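Local coordinates for protein transcriptional regulator, AraC family (Pseudomonas putida, PDB 3GRA) that probably regulates transcription by sequence-specific DNA binding, the piece here being its DJ-1/PfpI-like domain and not its AraC-type helix-turn-helix part, at residues 37-42 with 169-174. Residues are numbered along the deposited sequence; the frame is centred on the assembly and turned at random.
Sequences DSFQFT and LGLVRR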
loop_
_atom_site.group_PDB
_atom_site.type_symbol
_atom_site.label_atom_id
_atom_site.label_comp_id
_atom_site.label_asym_id
_atom_site.label_seq_id
_atom_site.Cartn_x
_atom_site.Cartn_y
_atom_site.Cartn_z
ATOM N N ASP A 37 -18.075 -1.343 -12.172
ATOM C CA ASP A 37 -18.738 -0.877 -10.958
ATOM C C ASP A 37 -19.183 -1.959 -9.978
ATOM O O ASP A 37 -20.314 -1.951 -9.488
ATOM C CB ASP A 37 -19.925 0.035 -11.303
ATOM C CG ASP A 37 -20.960 -0.654 -12.158
ATOM O OD1 ASP A 37 -21.445 -1.733 -11.753
ATOM O OD2 ASP A 37 -21.289 -0.109 -13.234
ATOM N N SER A 38 -18.286 -2.893 -9.689
ATOM C CA SER A 38 -18.604 -3.941 -8.731
ATOM C C SER A 38 -18.408 -3.345 -7.338
ATOM O O SER A 38 -19.137 -3.665 -6.407
ATOM C CB SER A 38 -17.673 -5.138 -8.920
ATOM O OG SER A 38 -17.797 -5.677 -10.222
ATOM N N PHE A 39 -17.432 -2.447 -7.222
ATOM C CA PHE A 39 -17.109 -1.804 -5.944
ATOM C C PHE A 39 -16.833 -0.298 -6.042
ATOM O O PHE A 39 -16.268 0.179 -7.024
ATOM C CB PHE A 39 -15.851 -2.437 -5.334
ATOM C CG PHE A 39 -15.969 -3.902 -5.046
ATOM C CD1 PHE A 39 -16.672 -4.351 -3.942
ATOM C CD2 PHE A 39 -15.344 -4.835 -5.863
ATOM C CE1 PHE A 39 -16.749 -5.702 -3.651
ATOM C CE2 PHE A 39 -15.417 -6.190 -5.579
ATOM C CZ PHE A 39 -16.119 -6.625 -4.471
ATOM N N GLN A 40 -17.211 0.420 -4.989
ATOM C CA GLN A 40 -16.951 1.854 -4.852
ATOM C C GLN A 40 -16.263 1.961 -3.485
ATOM O O GLN A 40 -16.786 1.475 -2.479
ATOM C CB GLN A 40 -18.246 2.672 -4.821
ATOM C CG GLN A 40 -19.156 2.459 -6.004
ATOM C CD GLN A 40 -20.376 3.361 -5.956
ATOM O OE1 GLN A 40 -20.305 4.537 -6.317
ATOM N NE2 GLN A 40 -21.501 2.816 -5.496
ATOM N N PHE A 41 -15.100 2.600 -3.443
ATOM C CA PHE A 41 -14.351 2.716 -2.194
ATOM C C PHE A 41 -13.702 4.090 -1.992
ATOM O O PHE A 41 -13.472 4.825 -2.953
ATOM C CB PHE A 41 -13.297 1.605 -2.162
ATOM C CG PHE A 41 -12.826 1.197 -3.526
ATOM C CD1 PHE A 41 -11.838 1.914 -4.179
ATOM C CD2 PHE A 41 -13.440 0.140 -4.197
ATOM C CE1 PHE A 41 -11.459 1.590 -5.491
ATOM C CE2 PHE A 41 -13.074 -0.193 -5.505
ATOM C CZ PHE A 41 -12.084 0.536 -6.151
ATOM N N THR A 42 -13.412 4.422 -0.733
ATOM C CA THR A 42 -12.810 5.706 -0.391
ATOM C C THR A 42 -11.906 5.649 0.842
ATOM O O THR A 42 -12.274 5.093 1.875
ATOM C CB THR A 42 -13.879 6.763 -0.078
ATOM O OG1 THR A 42 -14.930 6.686 -1.044
ATOM C CG2 THR A 42 -13.273 8.153 -0.125
ATOM N N LEU A 169 -10.598 -11.241 -1.458
ATOM C CA LEU A 169 -10.921 -12.244 -2.469
ATOM C C LEU A 169 -12.131 -12.986 -1.928
ATOM O O LEU A 169 -13.026 -13.382 -2.680
ATOM C CB LEU A 169 -9.750 -13.221 -2.680
ATOM C CG LEU A 169 -8.695 -12.694 -3.663
ATOM C CD1 LEU A 169 -7.410 -13.509 -3.577
ATOM C CD2 LEU A 169 -9.292 -12.732 -5.074
ATOM N N GLY A 170 -12.156 -13.154 -0.610
ATOM C CA GLY A 170 -13.275 -13.827 0.020
ATOM C C GLY A 170 -14.524 -12.993 -0.196
ATOM O O GLY A 170 -15.616 -13.517 -0.431
ATOM N N LEU A 171 -14.354 -11.676 -0.136
ATOM C CA LEU A 171 -15.468 -10.768 -0.330
ATOM C C LEU A 171 -15.946 -10.823 -1.781
ATOM O O LEU A 171 -17.146 -10.873 -2.035
ATOM C CB LEU A 171 -15.060 -9.332 0.032
ATOM C CG LEU A 171 -16.121 -8.237 -0.175
ATOM C CD1 LEU A 171 -17.384 -8.620 0.589
ATOM C CD2 LEU A 171 -15.602 -6.871 0.322
ATOM N N VAL A 172 -15.006 -10.813 -2.725
ATOM C CA VAL A 172 -15.354 -10.862 -4.143
ATOM C C VAL A 172 -16.085 -12.166 -4.478
ATOM O O VAL A 172 -17.068 -12.176 -5.215
ATOM C CB VAL A 172 -14.090 -10.742 -5.019
ATOM C CG1 VAL A 172 -14.458 -10.835 -6.498
ATOM C CG2 VAL A 172 -13.388 -9.417 -4.725
ATOM N N ARG A 173 -15.593 -13.260 -3.916
ATOM C CA ARG A 173 -16.164 -14.587 -4.122
ATOM C C ARG A 173 -17.618 -14.644 -3.626
ATOM O O ARG A 173 -18.499 -15.173 -4.303
ATOM C CB ARG A 173 -15.290 -15.590 -3.361
ATOM C CG ARG A 173 -15.516 -17.053 -3.640
ATOM C CD ARG A 173 -14.398 -17.869 -2.983
ATOM N NE ARG A 173 -13.090 -17.606 -3.587
ATOM C CZ ARG A 173 -11.969 -17.375 -2.901
ATOM N NH1 ARG A 173 -11.982 -17.362 -1.572
ATOM N NH2 ARG A 173 -10.824 -17.177 -3.541
ATOM N N ARG A 174 -17.857 -14.080 -2.447
ATOM C CA ARG A 174 -19.176 -14.062 -1.818
ATOM C C ARG A 174 -20.203 -13.151 -2.497
ATOM O O ARG A 174 -21.412 -13.309 -2.297
ATOM C CB ARG A 174 -19.021 -13.642 -0.353
ATOM C CG ARG A 174 -20.302 -13.241 0.363
ATOM C CD ARG A 174 -21.135 -14.439 0.776
ATOM N NE ARG A 174 -22.388 -14.035 1.413
ATOM C CZ ARG A 174 -22.482 -13.467 2.611
ATOM N NH1 ARG A 174 -21.396 -13.224 3.332
ATOM N NH2 ARG A 174 -23.674 -13.145 3.097
#
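In the three-layer alpha/beta/alpha sandwich of this DJ-1/PfpI-like domain, Phe39, at the start of strand 39-45, reaches across to Leu171 and Val172 of helix 161-176, a small worked example of how one aromatic residue can join a sheet to one of the helices that cover it. The contact is made by the far end of the ring. Val172 brings its CG2 methyl equally near to two ring carbons, 3.9 Å from Phe39 CE2 and 3.9 Å from Phe39 CZ, and the two side chains cross at about a right angle. A valine chi1 of 178° puts CG1 anti to the backbone N and CG2 anti to the carbonyl carbon, beside the N, and CG2 is the methyl that meets the ring. Leu171 CD2 comes more loosely to the CE1 corner, 4.3 Å from Phe39 CE1, on the same side of the ring plane as the valine methyl. Both methyls approach obliquely, and the meeting is purely apolar and buried.

Strand 39-45 runs parallel to strand 6-12 within the main sheet, and Tyr6 of that neighbour touches both Phe39 and Leu171. Leu180 and Ala181 of helix 178-188 pack on Val172. From helix 18-34, Ala31 touches Phe39, and Asn32 OD1 accepts hydrogen bonds from Ser38 N and Phe39 N where the chain enters strand 39-45.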